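Local coordinates for protein alpha-1,3-glucanase (Bacillus circulans, PDB 5ZRU) that hydrolyses alpha-1,3-glucan as a glycoside hydrolase of family GH87, the chain here being its catalytic unit, at residues G267-R272 with K299-N304; F319-W324 with N349-V354; I370-D375 with N403-A408. One frame throughout, in Å; residues are numbered along the deposited sequence.

All three contacts are largely buried and join successive turns of the parallel beta-helix in the catalytic unit. Interaction 1 is the most strand-like: its four parallel bridges separate a row of apolar side chains from a serine, aspartate and arginine cluster. Interaction 2 continues that face through neighbouring strands 301-302 and 323-325, but most of its length is a turn, where backbone carbonyls and an asparagine amide do the holding. Interaction 3 lies between turns with no strand bridge and relies on side-chain amides, a tryptophan and waters. Interactions 2 and 3 meet at an asparagine pair and share one calcium ion, ligated by Asp352 and Asp375; interaction 1 does not touch interaction 3.

Interaction 1 (G267-R272 with K299-N304); sequences GGISFR and KGFMDN
The guanidinium of Arg272 lies over the carboxylate of Asp303, the two planes 11° apart and stacked, with CG of Asp303 displaced toward the rim of the arginine group. No N-H points at the acid from this position, and the long salt bridge of 3.7 Å between Arg272 NH2 and Asp303 OD2 rests on charge alone. In its own plane the arginine serves another partner: Arg272 NH1 donates to Asn304 OD1 at 2.9 Å, approaching from above the amide plane. A bend at chi2 (-66°) folds the chain back, placing Arg272 CD 3.2 Å from Asn304 OD1. One water accepts from Arg272 NH1 and donates to Asp303 OD1. The other carboxylate oxygen, Asp303 OD2, takes a short hydrogen bond of 2.5 Å from Ser270 OG on its anti side, which would help fix the rotation of the acid.

The apolar face is built differently. Phe271 and Phe301 lie side by side with ring planes 7° apart, meeting rim to rim at 3.6 Å between Phe271 CE2 and Phe301 CD1. Ile269 CD1 extends the row, 3.9 Å from Phe301 CE1. Beneath these side chains the backbones pair in parallel: Ile269 N bonds to Gly300 O, Phe271 N to Met302 O and Asn304 N to Phe271 O. Before the strand, Gly268 CA comes within 3.3 Å of Lys299 O, where a beta carbon would clash.

The pair belongs to the right-handed parallel beta-helix of the pectate-lyase-like domain. Strand 233-235 bonds to the backbone of 267-272, strand 323-325 lies next to 301-302, and inside the coil Ile269 and Phe301 pack on Phe279 and Met284 of strand 277-285.

Interaction 2 (F319-W324 with N349-V354); sequences FECGFW and NLADGV. With CA (calcium ion), chain J.
With CG anti to its carbonyl carbon (chi1 -57°) and OD1 turned by chi2 of -76°, Asn349 brings its amide oxygen to the backbone of Phe319. Asn349 OD1 accepts from Phe319 N at 2.9 Å, in the carbonyl plane and on a lone pair. The carbonyl of the same residue is held too, as Phe319 O accepts from Leu350 N at 2.9 Å, so both the N-H and the carbonyl of Phe319 are held by the 349-354 segment. The amide nitrogen of Asn349 reaches on to Asn373 OD1 in the following coil.

Further along, Gly322 N donates to Asp352 O at 3.1 Å and Phe323 N to Gly353 O. A beta carbon on Gly322 would run into Gly353 O, so the close approach depends on the glycine. Cys321 SG rests on Ala351 CB at 3.9 Å.

The carboxylate of Asp352 binds calcium through both oxygens, OD1 at 2.3 Å from the ion and OD2 at 2.7 Å. Four waters and Asp375 complete the shell, while Asn355 ND2 also bonds to Asp352 OD2. The indole of Trp324 crosses the carboxylate at an angle, its CZ3 4.1 Å from Asp352 CG with the two planes 72° apart, and one calcium-bound water lies at the ring edge.

On the inner side Phe323 CD1 meets Val354 CG2 at 3.8 Å, and both residues pack on Ile341 of strand 340-342. Strand 323-325 lies between strands 301-302 and 354-357 in the beta-helix, Phe323 stacking on Phe301 and Val354 touching Leu378 of strand 378-381.

Interaction 3 (I370-D375 with N403-A408); sequences IRNNGD and NNWRAA. With CA (calcium ion), chain J.
Asn404 ND2 donates to Asp375 O at 2.8 Å, from above the carbonyl plane, and also makes a weak bond to the carbonyl of Arg406 in its own segment. The oxygen of the same amide faces a water: Asn404 OD1 accepts from it at 2.7 Å, and Asn373 ND2, also bonded to Ile346 O, donates to it from across the contact; Asn349 ND2 holds Asn373 OD1.

Trp405 CG stands between the backbone N and the carbonyl carbon (chi1 43°), and the indole lies with one face over Gly374 CA and Asn373 O. At its edge Trp405 NE1 makes a weak bond of 2.9 Å to Asn372 O, while Trp405 N bonds almost straight to Asn373 O at 3.1 Å. Gly374 has no room for a beta carbon beneath this ring. An alanine at Trp405 would probably leave Asn372 O without its indole N-H, open a gap over Gly374 and take from Phe135 the ring it stacks on.

These turns of the beta-helix face the beta-sandwich region of catalytic domain D1: Phe135 lies on its strand 132-144, and Arg371 forms salt bridges with Glu139 and Glu172 there.

Arg406 runs extended, its CD 3.2 Å from Gly374 O, and a water accepting from Arg406 NH1 lies within bonding distance of that oxygen. Over one face of the guanidinium sits Asp375 OD2, 4.0 Å from Arg406 NE, too far for a salt bridge, though the opposite charges probably attract; no N-H points at it. The other oxygen, Asp375 OD1, binds calcium at 2.6 Å, the ion that Asp352 also holds.

Interaction 1 (G267-R272 with K299-N304)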
ATOM      1  N   GLY A 267       7.256  11.048  14.687  1.00  9.91           N
ATOM      2  CA  GLY A 267       8.038  10.044  13.987  1.00  8.11           C
ATOM      3  C   GLY A 267       7.924  10.257  12.494  1.00  9.25           C
ATOM      4  O   GLY A 267       7.220  11.154  12.023  1.00 11.42           O
ATOM      5  N   GLY A 268       8.619   9.404  11.744  1.00  9.42           N
ATOM      6  CA  GLY A 268       8.725   9.593  10.312  1.00  9.01           C
ATOM      7  C   GLY A 268       9.788  10.623   9.966  1.00  8.44           C
ATOM      8  O   GLY A 268      10.426  11.228  10.833  1.00 10.67           O
ATOM      9  N   ILE A 269       9.988  10.809   8.664  1.00  8.13           N
ATOM     10  CA  ILE A 269      11.034  11.685   8.137  1.00 10.69           C
ATOM     11  C   ILE A 269      10.397  12.873   7.431  1.00 10.49           C
ATOM     12  O   ILE A 269       9.545  12.696   6.551  1.00 11.00           O
ATOM     13  CB  ILE A 269      11.966  10.921   7.180  1.00  8.77           C
ATOM     14  CG1 ILE A 269      12.789   9.897   7.967  1.00  9.77           C
ATOM     15  CG2 ILE A 269      12.886  11.894   6.441  1.00 12.65           C
ATOM     16  CD1 ILE A 269      13.709   9.019   7.070  1.00  9.83           C
ATOM     17  N   SER A 270      10.823  14.084   7.798  1.00 10.06           N
ATOM     18  CA  SER A 270      10.386  15.295   7.118  1.00 11.14           C
ATOM     19  C   SER A 270      11.565  15.842   6.330  1.00 13.15           C
ATOM     20  O   SER A 270      12.575  16.236   6.921  1.00 12.70           O
ATOM     21  CB  SER A 270       9.873  16.346   8.110  1.00 11.57           C
ATOM     22  OG  SER A 270       9.762  17.625   7.487  1.00 12.83           O
ATOM     23  N   PHE A 271      11.440  15.858   5.001  1.00 11.90           N
ATOM     24  CA  PHE A 271      12.469  16.424   4.131  1.00 12.51           C
ATOM     25  C   PHE A 271      12.221  17.911   3.914  1.00 12.41           C
ATOM     26  O   PHE A 271      11.095  18.320   3.608  1.00 10.12           O
ATOM     27  CB  PHE A 271      12.484  15.740   2.763  1.00  8.60           C
ATOM     28  CG  PHE A 271      12.931  14.297   2.772  1.00 10.71           C
ATOM     29  CD1 PHE A 271      14.192  13.936   3.229  1.00  9.50           C
ATOM     30  CD2 PHE A 271      12.103  13.312   2.244  1.00 12.91           C
ATOM     31  CE1 PHE A 271      14.610  12.617   3.193  1.00 10.97           C
ATOM     32  CE2 PHE A 271      12.506  11.988   2.210  1.00 12.75           C
ATOM     33  CZ  PHE A 271      13.762  11.639   2.688  1.00 12.74           C
ATOM     34  N   ARG A 272      13.277  18.711   4.036  1.00 11.23           N
ATOM     35  CA  ARG A 272      13.263  20.124   3.646  1.00 12.94           C
ATOM     36  C   ARG A 272      14.381  20.322   2.624  1.00 12.38           C
ATOM     37  O   ARG A 272      15.434  20.893   2.925  1.00 13.82           O
ATOM     38  CB  ARG A 272      13.426  21.052   4.865  1.00 14.83           C
ATOM     39  CG  ARG A 272      12.337  20.894   5.912  1.00 15.46           C
ATOM     40  CD  ARG A 272      10.981  21.331   5.379  1.00 15.50           C
ATOM     41  NE  ARG A 272       9.932  21.201   6.390  1.00 13.69           N
ATOM     42  CZ  ARG A 272       8.640  21.422   6.161  1.00 17.33           C
ATOM     43  NH1 ARG A 272       8.227  21.778   4.949  1.00 11.32           N
ATOM     44  NH2 ARG A 272       7.758  21.283   7.146  1.00 16.96           N
ATOM     45  N   LYS A 299       3.784  10.449   8.686  1.00 10.36           N
ATOM     46  CA  LYS A 299       4.015   9.635   7.504  1.00 10.98           C
ATOM     47  C   LYS A 299       5.481   9.211   7.459  1.00 11.92           C
ATOM     48  O   LYS A 299       6.350   9.844   8.066  1.00  9.85           O
ATOM     49  CB  LYS A 299       3.645  10.396   6.227  1.00 10.48           C
ATOM     50  CG  LYS A 299       2.188  10.854   6.135  1.00 11.48           C
ATOM     51  CD  LYS A 299       2.018  12.311   6.589  1.00 11.49           C
ATOM     52  CE  LYS A 299       0.603  12.815   6.267  1.00 17.33           C
ATOM     53  NZ  LYS A 299       0.399  14.238   6.674  1.00 18.93           N
ATOM     54  N   GLY A 300       5.753   8.118   6.741  1.00 10.26           N
ATOM     55  CA  GLY A 300       7.133   7.657   6.633  1.00  9.02           C
ATOM     56  C   GLY A 300       8.055   8.717   6.060  1.00 11.70           C
ATOM     57  O   GLY A 300       9.138   8.982   6.598  1.00 11.00           O
ATOM     58  N   PHE A 301       7.629   9.351   4.970  1.00  8.36           N
ATOM     59  CA  PHE A 301       8.381  10.415   4.312  1.00  9.54           C
ATOM     60  C   PHE A 301       7.432  11.569   4.020  1.00 11.17           C
ATOM     61  O   PHE A 301       6.348  11.344   3.474  1.00 10.10           O
ATOM     62  CB  PHE A 301       9.014   9.922   3.001  1.00  7.27           C
ATOM     63  CG  PHE A 301       9.946   8.755   3.168  1.00  9.96           C
ATOM     64  CD1 PHE A 301      11.262   8.947   3.560  1.00 11.94           C
ATOM     65  CD2 PHE A 301       9.511   7.462   2.910  1.00  9.78           C
ATOM     66  CE1 PHE A 301      12.130   7.865   3.693  1.00 10.77           C
ATOM     67  CE2 PHE A 301      10.372   6.377   3.037  1.00 10.25           C
ATOM     68  CZ  PHE A 301      11.682   6.579   3.435  1.00 11.84           C
ATOM     69  N   MET A 302       7.854  12.798   4.338  1.00  8.10           N
ATOM     70  CA  MET A 302       6.967  13.958   4.322  1.00 11.81           C
ATOM     71  C   MET A 302       7.664  15.194   3.769  1.00  9.29           C
ATOM     72  O   MET A 302       8.890  15.309   3.810  1.00 11.27           O
ATOM     73  CB  MET A 302       6.473  14.310   5.734  1.00 11.08           C
ATOM     74  CG  MET A 302       5.637  13.259   6.399  1.00 18.71           C
ATOM     75  SD  MET A 302       5.304  13.711   8.124  1.00 13.46           S
ATOM     76  CE  MET A 302       6.729  13.009   8.979  1.00 12.16           C
ATOM     77  N   ASP A 303       6.837  16.115   3.253  1.00 10.51           N
ATOM     78  CA  ASP A 303       7.140  17.528   2.982  1.00 11.02           C
ATOM     79  C   ASP A 303       7.874  17.759   1.657  1.00  9.46           C
ATOM     80  O   ASP A 303       7.307  17.447   0.605  1.00 10.61           O
ATOM     81  CB  ASP A 303       7.863  18.135   4.187  1.00  9.02           C
ATOM     82  CG  ASP A 303       6.980  18.124   5.421  1.00 14.61           C
ATOM     83  OD1 ASP A 303       5.804  18.539   5.296  1.00 13.80           O
ATOM     84  OD2 ASP A 303       7.433  17.679   6.494  1.00 12.25           O
ATOM     85  N   ASN A 304       9.098  18.317   1.662  1.00  9.32           N
ATOM     86  CA  ASN A 304       9.699  18.903   0.450  1.00 10.11           C
ATOM     87  C   ASN A 304      10.729  17.961  -0.180  1.00 10.91           C
ATOM     88  O   ASN A 304      11.851  17.838   0.315  1.00 11.49           O
ATOM     89  CB  ASN A 304      10.357  20.248   0.759  1.00  9.13           C
ATOM     90  CG  ASN A 304       9.421  21.220   1.436  1.00 11.13           C
ATOM     91  OD1 ASN A 304       9.732  21.745   2.505  1.00 13.67           O
ATOM     92  ND2 ASN A 304       8.283  21.485   0.814  1.00 10.46           N
TER
HETATM   93  O   HOH W   1       5.299  21.106   4.472  1.00 14.42           O

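Interaction 2 (F319-W324 with N349-V354)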
ATOM      1  N   PHE A 319       3.135   3.483   9.238  1.00  8.98           N
ATOM      2  CA  PHE A 319       3.052   4.933   9.357  1.00  8.65           C
ATOM      3  C   PHE A 319       1.641   5.401   9.031  1.00  7.77           C
ATOM      4  O   PHE A 319       0.783   4.621   8.621  1.00  8.41           O
ATOM      5  CB  PHE A 319       4.093   5.598   8.450  1.00  8.35           C
ATOM      6  CG  PHE A 319       5.507   5.369   8.915  1.00  7.74           C
ATOM      7  CD1 PHE A 319       6.084   6.216   9.853  1.00  9.08           C
ATOM      8  CD2 PHE A 319       6.231   4.279   8.463  1.00  8.38           C
ATOM      9  CE1 PHE A 319       7.378   5.994  10.315  1.00 10.65           C
ATOM     10  CE2 PHE A 319       7.526   4.048   8.906  1.00  9.84           C
ATOM     11  CZ  PHE A 319       8.103   4.903   9.846  1.00 11.70           C
ATOM     12  N   GLU A 320       1.398   6.697   9.234  1.00  8.62           N
ATOM     13  CA  GLU A 320       0.114   7.274   8.854  1.00  8.98           C
ATOM     14  C   GLU A 320      -0.135   7.074   7.369  1.00  8.86           C
ATOM     15  O   GLU A 320      -1.199   6.605   6.957  1.00 10.06           O
ATOM     16  CB  GLU A 320       0.097   8.761   9.206  1.00 12.21           C
ATOM     17  CG  GLU A 320      -1.137   9.505   8.728  1.00 12.04           C
ATOM     18  CD  GLU A 320      -1.009  10.999   8.931  1.00 15.69           C
ATOM     19  OE1 GLU A 320       0.122  11.467   9.191  1.00 12.16           O
ATOM     20  OE2 GLU A 320      -2.031  11.704   8.828  1.00 18.41           O
ATOM     21  N   CYS A 321       0.848   7.449   6.555  1.00  9.66           N
ATOM     22  CA  CYS A 321       0.949   7.092   5.152  1.00 10.42           C
ATOM     23  C   CYS A 321       2.389   6.669   4.914  1.00  8.73           C
ATOM     24  O   CYS A 321       3.287   7.051   5.671  1.00  9.00           O
ATOM     25  CB  CYS A 321       0.619   8.265   4.216  1.00  9.68           C
ATOM     26  SG  CYS A 321      -0.942   9.112   4.515  1.00 13.70           S
ATOM     27  N   GLY A 322       2.616   5.913   3.846  1.00  7.63           N
ATOM     28  CA  GLY A 322       3.989   5.595   3.474  1.00  8.80           C
ATOM     29  C   GLY A 322       4.753   6.850   3.085  1.00  9.37           C
ATOM     30  O   GLY A 322       5.808   7.161   3.654  1.00  8.40           O
ATOM     31  N   PHE A 323       4.213   7.567   2.101  1.00  8.72           N
ATOM     32  CA  PHE A 323       4.745   8.824   1.588  1.00  7.42           C
ATOM     33  C   PHE A 323       3.624   9.849   1.510  1.00  7.94           C
ATOM     34  O   PHE A 323       2.552   9.547   0.981  1.00 10.20           O
ATOM     35  CB  PHE A 323       5.311   8.673   0.155  1.00  7.22           C
ATOM     36  CG  PHE A 323       6.571   7.855   0.063  1.00 10.04           C
ATOM     37  CD1 PHE A 323       6.536   6.473   0.216  1.00  8.04           C
ATOM     38  CD2 PHE A 323       7.780   8.469  -0.194  1.00  9.53           C
ATOM     39  CE1 PHE A 323       7.702   5.716   0.105  1.00  9.33           C
ATOM     40  CE2 PHE A 323       8.941   7.725  -0.308  1.00  9.42           C
ATOM     41  CZ  PHE A 323       8.906   6.355  -0.160  1.00  9.33           C
ATOM     42  N   TRP A 324       3.882  11.074   1.962  1.00  8.74           N
ATOM     43  CA  TRP A 324       2.999  12.202   1.647  1.00  8.97           C
ATOM     44  C   TRP A 324       3.845  13.316   1.037  1.00  8.19           C
ATOM     45  O   TRP A 324       4.543  14.040   1.752  1.00  9.77           O
ATOM     46  CB  TRP A 324       2.240  12.699   2.875  1.00 11.09           C
ATOM     47  CG  TRP A 324       1.143  13.637   2.480  1.00 11.81           C
ATOM     48  CD1 TRP A 324       1.248  14.981   2.227  1.00 11.62           C
ATOM     49  CD2 TRP A 324      -0.227  13.287   2.249  1.00 12.14           C
ATOM     50  NE1 TRP A 324       0.012  15.486   1.860  1.00 13.09           N
ATOM     51  CE2 TRP A 324      -0.907  14.465   1.881  1.00 14.37           C
ATOM     52  CE3 TRP A 324      -0.951  12.086   2.340  1.00 12.10           C
ATOM     53  CZ2 TRP A 324      -2.277  14.474   1.586  1.00 15.40           C
ATOM     54  CZ3 TRP A 324      -2.310  12.103   2.051  1.00 14.33           C
ATOM     55  CH2 TRP A 324      -2.956  13.286   1.682  1.00 12.18           C
ATOM     56  N   ASN A 349       0.244   0.574   6.268  1.00  7.40           N
ATOM     57  CA  ASN A 349       0.076   1.920   6.786  1.00  7.74           C
ATOM     58  C   ASN A 349      -1.406   2.193   7.041  1.00 10.26           C
ATOM     59  O   ASN A 349      -2.293   1.554   6.454  1.00  8.75           O
ATOM     60  CB  ASN A 349       0.666   2.952   5.822  1.00  9.48           C
ATOM     61  CG  ASN A 349       2.136   2.698   5.540  1.00 10.14           C
ATOM     62  OD1 ASN A 349       2.997   2.982   6.380  1.00 10.28           O
ATOM     63  ND2 ASN A 349       2.435   2.142   4.353  1.00  6.56           N
ATOM     64  N   LEU A 350      -1.658   3.135   7.959  1.00  6.50           N
ATOM     65  CA  LEU A 350      -3.016   3.418   8.424  1.00  9.01           C
ATOM     66  C   LEU A 350      -3.848   4.173   7.394  1.00  8.75           C
ATOM     67  O   LEU A 350      -5.078   4.204   7.511  1.00  9.37           O
ATOM     68  CB  LEU A 350      -2.961   4.217   9.733  1.00  5.50           C
ATOM     69  CG  LEU A 350      -2.434   3.412  10.924  1.00  9.67           C
ATOM     70  CD1 LEU A 350      -1.841   4.308  11.989  1.00 11.99           C
ATOM     71  CD2 LEU A 350      -3.555   2.537  11.526  1.00  9.29           C
ATOM     72  N   ALA A 351      -3.208   4.769   6.389  1.00  9.21           N
ATOM     73  CA  ALA A 351      -3.902   5.477   5.315  1.00  9.36           C
ATOM     74  C   ALA A 351      -3.151   5.259   4.000  1.00  9.32           C
ATOM     75  O   ALA A 351      -2.723   4.137   3.736  1.00  9.73           O
ATOM     76  CB  ALA A 351      -4.037   6.970   5.643  1.00 11.40           C
ATOM     77  N   ASP A 352      -2.970   6.308   3.182  1.00  8.70           N
ATOM     78  CA  ASP A 352      -2.432   6.133   1.830  1.00  7.50           C
ATOM     79  C   ASP A 352      -1.065   5.460   1.839  1.00  9.29           C
ATOM     80  O   ASP A 352      -0.231   5.729   2.705  1.00  9.37           O
ATOM     81  CB  ASP A 352      -2.261   7.478   1.111  1.00 11.43           C
ATOM     82  CG  ASP A 352      -3.532   8.288   1.055  1.00 18.23           C
ATOM     83  OD1 ASP A 352      -4.197   8.391   2.103  1.00 19.43           O
ATOM     84  OD2 ASP A 352      -3.824   8.852  -0.024  1.00 18.57           O
ATOM     85  N   GLY A 353      -0.808   4.631   0.827  1.00  9.70           N
ATOM     86  CA  GLY A 353       0.559   4.208   0.579  1.00  9.24           C
ATOM     87  C   GLY A 353       1.437   5.368   0.132  1.00  7.52           C
ATOM     88  O   GLY A 353       2.444   5.682   0.773  1.00  8.78           O
ATOM     89  N   VAL A 354       1.057   6.025  -0.962  1.00  7.52           N
ATOM     90  CA  VAL A 354       1.758   7.199  -1.481  1.00  5.77           C
ATOM     91  C   VAL A 354       0.708   8.189  -1.953  1.00  8.18           C
ATOM     92  O   VAL A 354      -0.199   7.819  -2.707  1.00  8.89           O
ATOM     93  CB  VAL A 354       2.698   6.876  -2.662  1.00  7.96           C
ATOM     94  CG1 VAL A 354       3.366   8.184  -3.193  1.00  8.15           C
ATOM     95  CG2 VAL A 354       3.756   5.850  -2.278  1.00  9.19           C
TER
HETATM   96 CA    CA J 608      -6.234   9.114   1.193  1.00 21.59          CA
HETATM   97  O   HOH W   2      -8.287   9.780   1.297  1.00 24.87           O
HETATM   98  O   HOH W   3      -5.931  11.353   1.536  1.00 30.56           O
HETATM   99  O   HOH W   4      -5.956   9.930   3.317  1.00 32.06           O
HETATM  100  O   HOH W   5      -6.166   9.187  -0.868  1.00 15.34           O

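Interaction 3 (I370-D375 with N403-A408)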
ATOM      1  N   ILE A 370       2.782  -2.431  -2.899  1.00  8.42           N
ATOM      2  CA  ILE A 370       1.917  -1.504  -2.167  1.00  7.47           C
ATOM      3  C   ILE A 370       0.838  -2.368  -1.526  1.00  8.14           C
ATOM      4  O   ILE A 370      -0.081  -2.804  -2.219  1.00  9.22           O
ATOM      5  CB  ILE A 370       1.297  -0.449  -3.093  1.00  6.30           C
ATOM      6  CG1 ILE A 370       2.371   0.149  -4.026  1.00  6.94           C
ATOM      7  CG2 ILE A 370       0.549   0.629  -2.273  1.00  8.42           C
ATOM      8  CD1 ILE A 370       3.472   0.909  -3.303  1.00  8.00           C
ATOM      9  N   ARG A 371       0.932  -2.640  -0.220  1.00  6.81           N
ATOM     10  CA  ARG A 371       0.121  -3.720   0.339  1.00  8.13           C
ATOM     11  C   ARG A 371      -0.524  -3.334   1.662  1.00  7.67           C
ATOM     12  O   ARG A 371       0.144  -2.797   2.547  1.00  8.38           O
ATOM     13  CB  ARG A 371       0.967  -4.994   0.533  1.00  7.58           C
ATOM     14  CG  ARG A 371       0.145  -6.203   0.971  1.00  9.56           C
ATOM     15  CD  ARG A 371       1.030  -7.435   1.217  1.00 11.80           C
ATOM     16  NE  ARG A 371       1.693  -7.901   0.009  1.00 15.24           N
ATOM     17  CZ  ARG A 371       2.828  -8.602  -0.012  1.00 11.87           C
ATOM     18  NH1 ARG A 371       3.468  -8.905   1.115  1.00 10.92           N
ATOM     19  NH2 ARG A 371       3.340  -8.973  -1.173  1.00 10.95           N
ATOM     20  N   ASN A 372      -1.825  -3.615   1.794  1.00  6.70           N
ATOM     21  CA  ASN A 372      -2.507  -3.617   3.095  1.00  7.30           C
ATOM     22  C   ASN A 372      -2.558  -2.222   3.718  1.00  8.75           C
ATOM     23  O   ASN A 372      -2.394  -2.065   4.928  1.00  7.07           O
ATOM     24  CB  ASN A 372      -1.849  -4.615   4.061  1.00  7.55           C
ATOM     25  CG  ASN A 372      -2.784  -5.062   5.178  1.00  6.83           C
ATOM     26  OD1 ASN A 372      -3.949  -5.386   4.942  1.00  9.15           O
ATOM     27  ND2 ASN A 372      -2.264  -5.106   6.398  1.00  8.90           N
ATOM     28  N   ASN A 373      -2.814  -1.209   2.897  1.00  9.06           N
ATOM     29  CA  ASN A 373      -2.893   0.167   3.372  1.00  7.46           C
ATOM     30  C   ASN A 373      -4.343   0.599   3.589  1.00  7.46           C
ATOM     31  O   ASN A 373      -5.280   0.046   3.004  1.00  8.91           O
ATOM     32  CB  ASN A 373      -2.185   1.105   2.383  1.00  6.84           C
ATOM     33  CG  ASN A 373      -0.693   0.834   2.311  1.00  8.24           C
ATOM     34  OD1 ASN A 373       0.019   1.030   3.288  1.00  7.53           O
ATOM     35  ND2 ASN A 373      -0.213   0.369   1.152  1.00  6.16           N
ATOM     36  N   GLY A 374      -4.516   1.614   4.438  1.00  8.72           N
ATOM     37  CA  GLY A 374      -5.831   2.002   4.922  1.00  8.26           C
ATOM     38  C   GLY A 374      -6.477   3.193   4.251  1.00 10.01           C
ATOM     39  O   GLY A 374      -7.359   3.843   4.830  1.00  9.20           O
ATOM     40  N   ASP A 375      -6.048   3.475   3.026  1.00  8.30           N
ATOM     41  CA  ASP A 375      -6.645   4.478   2.155  1.00  9.72           C
ATOM     42  C   ASP A 375      -6.088   4.176   0.765  1.00 10.78           C
ATOM     43  O   ASP A 375      -5.541   3.088   0.545  1.00 10.50           O
ATOM     44  CB  ASP A 375      -6.349   5.894   2.688  1.00 10.79           C
ATOM     45  CG  ASP A 375      -7.456   6.896   2.368  1.00 18.66           C
ATOM     46  OD1 ASP A 375      -7.802   7.052   1.185  1.00 15.88           O
ATOM     47  OD2 ASP A 375      -7.971   7.538   3.306  1.00 31.68           O
ATOM     48  N   ASN A 403      -4.387  -6.094  -1.174  1.00  7.11           N
ATOM     49  CA  ASN A 403      -4.993  -6.111   0.163  1.00  7.21           C
ATOM     50  C   ASN A 403      -5.330  -4.720   0.693  1.00  8.42           C
ATOM     51  O   ASN A 403      -5.387  -4.518   1.906  1.00  8.21           O
ATOM     52  CB  ASN A 403      -4.110  -6.845   1.174  1.00  8.96           C
ATOM     53  CG  ASN A 403      -3.820  -8.275   0.765  1.00 12.16           C
ATOM     54  OD1 ASN A 403      -2.675  -8.617   0.474  1.00 15.98           O
ATOM     55  ND2 ASN A 403      -4.851  -9.115   0.737  1.00 11.77           N
ATOM     56  N   ASN A 404      -5.559  -3.754  -0.202  1.00  9.77           N
ATOM     57  CA  ASN A 404      -6.082  -2.456   0.220  1.00  9.97           C
ATOM     58  C   ASN A 404      -7.360  -2.681   1.026  1.00  9.87           C
ATOM     59  O   ASN A 404      -8.202  -3.492   0.639  1.00 10.92           O
ATOM     60  CB  ASN A 404      -6.391  -1.595  -0.999  1.00 13.78           C
ATOM     61  CG  ASN A 404      -5.815  -0.217  -0.896  1.00 16.06           C
ATOM     62  OD1 ASN A 404      -4.627  -0.034  -1.127  1.00 20.57           O
ATOM     63  ND2 ASN A 404      -6.636   0.758  -0.544  1.00 17.17           N
ATOM     64  N   TRP A 405      -7.499  -2.014   2.179  1.00  8.43           N
ATOM     65  CA  TRP A 405      -8.710  -2.190   2.984  1.00 10.74           C
ATOM     66  C   TRP A 405      -9.540  -0.917   3.102  1.00  9.58           C
ATOM     67  O   TRP A 405     -10.479  -0.868   3.903  1.00 10.33           O
ATOM     68  CB  TRP A 405      -8.387  -2.745   4.375  1.00  9.51           C
ATOM     69  CG  TRP A 405      -7.201  -2.175   5.112  1.00  9.58           C
ATOM     70  CD1 TRP A 405      -5.899  -2.584   5.013  1.00 10.39           C
ATOM     71  CD2 TRP A 405      -7.221  -1.128   6.091  1.00  8.94           C
ATOM     72  NE1 TRP A 405      -5.109  -1.849   5.865  1.00  9.38           N
ATOM     73  CE2 TRP A 405      -5.897  -0.946   6.537  1.00  8.52           C
ATOM     74  CE3 TRP A 405      -8.230  -0.325   6.628  1.00 10.50           C
ATOM     75  CZ2 TRP A 405      -5.550   0.019   7.483  1.00  8.91           C
ATOM     76  CZ3 TRP A 405      -7.887   0.633   7.584  1.00 10.30           C
ATOM     77  CH2 TRP A 405      -6.559   0.793   8.002  1.00  9.74           C
ATOM     78  N   ARG A 406      -9.223   0.108   2.325  1.00 10.44           N
ATOM     79  CA  ARG A 406     -10.089   1.271   2.218  1.00  7.69           C
ATOM     80  C   ARG A 406      -9.809   1.952   0.890  1.00  9.83           C
ATOM     81  O   ARG A 406      -8.658   2.005   0.448  1.00 12.05           O
ATOM     82  CB  ARG A 406      -9.861   2.254   3.373  1.00  8.25           C
ATOM     83  CG  ARG A 406     -10.695   3.523   3.246  1.00 12.08           C
ATOM     84  CD  ARG A 406     -10.490   4.456   4.423  1.00 14.04           C
ATOM     85  NE  ARG A 406     -11.355   5.619   4.294  1.00 16.41           N
ATOM     86  CZ  ARG A 406     -11.477   6.560   5.219  1.00 21.50           C
ATOM     87  NH1 ARG A 406     -10.779   6.473   6.341  1.00 15.72           N
ATOM     88  NH2 ARG A 406     -12.294   7.591   5.016  1.00 19.25           N
ATOM     89  N   ALA A 407     -10.861   2.465   0.261  1.00  8.63           N
ATOM     90  CA  ALA A 407     -10.736   3.276  -0.967  1.00 10.75           C
ATOM     91  C   ALA A 407     -10.157   2.387  -2.075  1.00 10.67           C
ATOM     92  O   ALA A 407     -10.607   1.245  -2.244  1.00  9.39           O
ATOM     93  CB  ALA A 407      -9.953   4.558  -0.683  1.00  9.97           C
ATOM     94  N   ALA A 408      -9.186   2.864  -2.860  1.00  8.90           N
ATOM     95  CA  ALA A 408      -8.796   2.165  -4.078  1.00 10.31           C
ATOM     96  C   ALA A 408      -7.298   1.892  -4.117  1.00  9.43           C
ATOM     97  O   ALA A 408      -6.501   2.565  -3.467  1.00  9.71           O
ATOM     98  CB  ALA A 408      -9.199   2.963  -5.323  1.00 10.69           C
TER
HETATM   99 CA    CA J 608      -6.234   9.114   1.193  1.00 21.59          CA
HETATM  100  O   HOH W   6      -2.291  -1.143  -0.408  1.00  7.78           O
HETATM  101  O   HOH W   7      -8.478   4.806   7.199  1.00 13.78           O
HETATM  102  O   HOH W   4      -5.956   9.930   3.317  1.00 32.06           O
HETATM  103  O   HOH W   2      -8.287   9.780   1.297  1.00 24.87           O
HETATM  104  O   HOH W   3      -5.931  11.353   1.536  1.00 30.56           O
HETATM  105  O   HOH W   5      -6.166   9.187  -0.868  1.00 15.34           O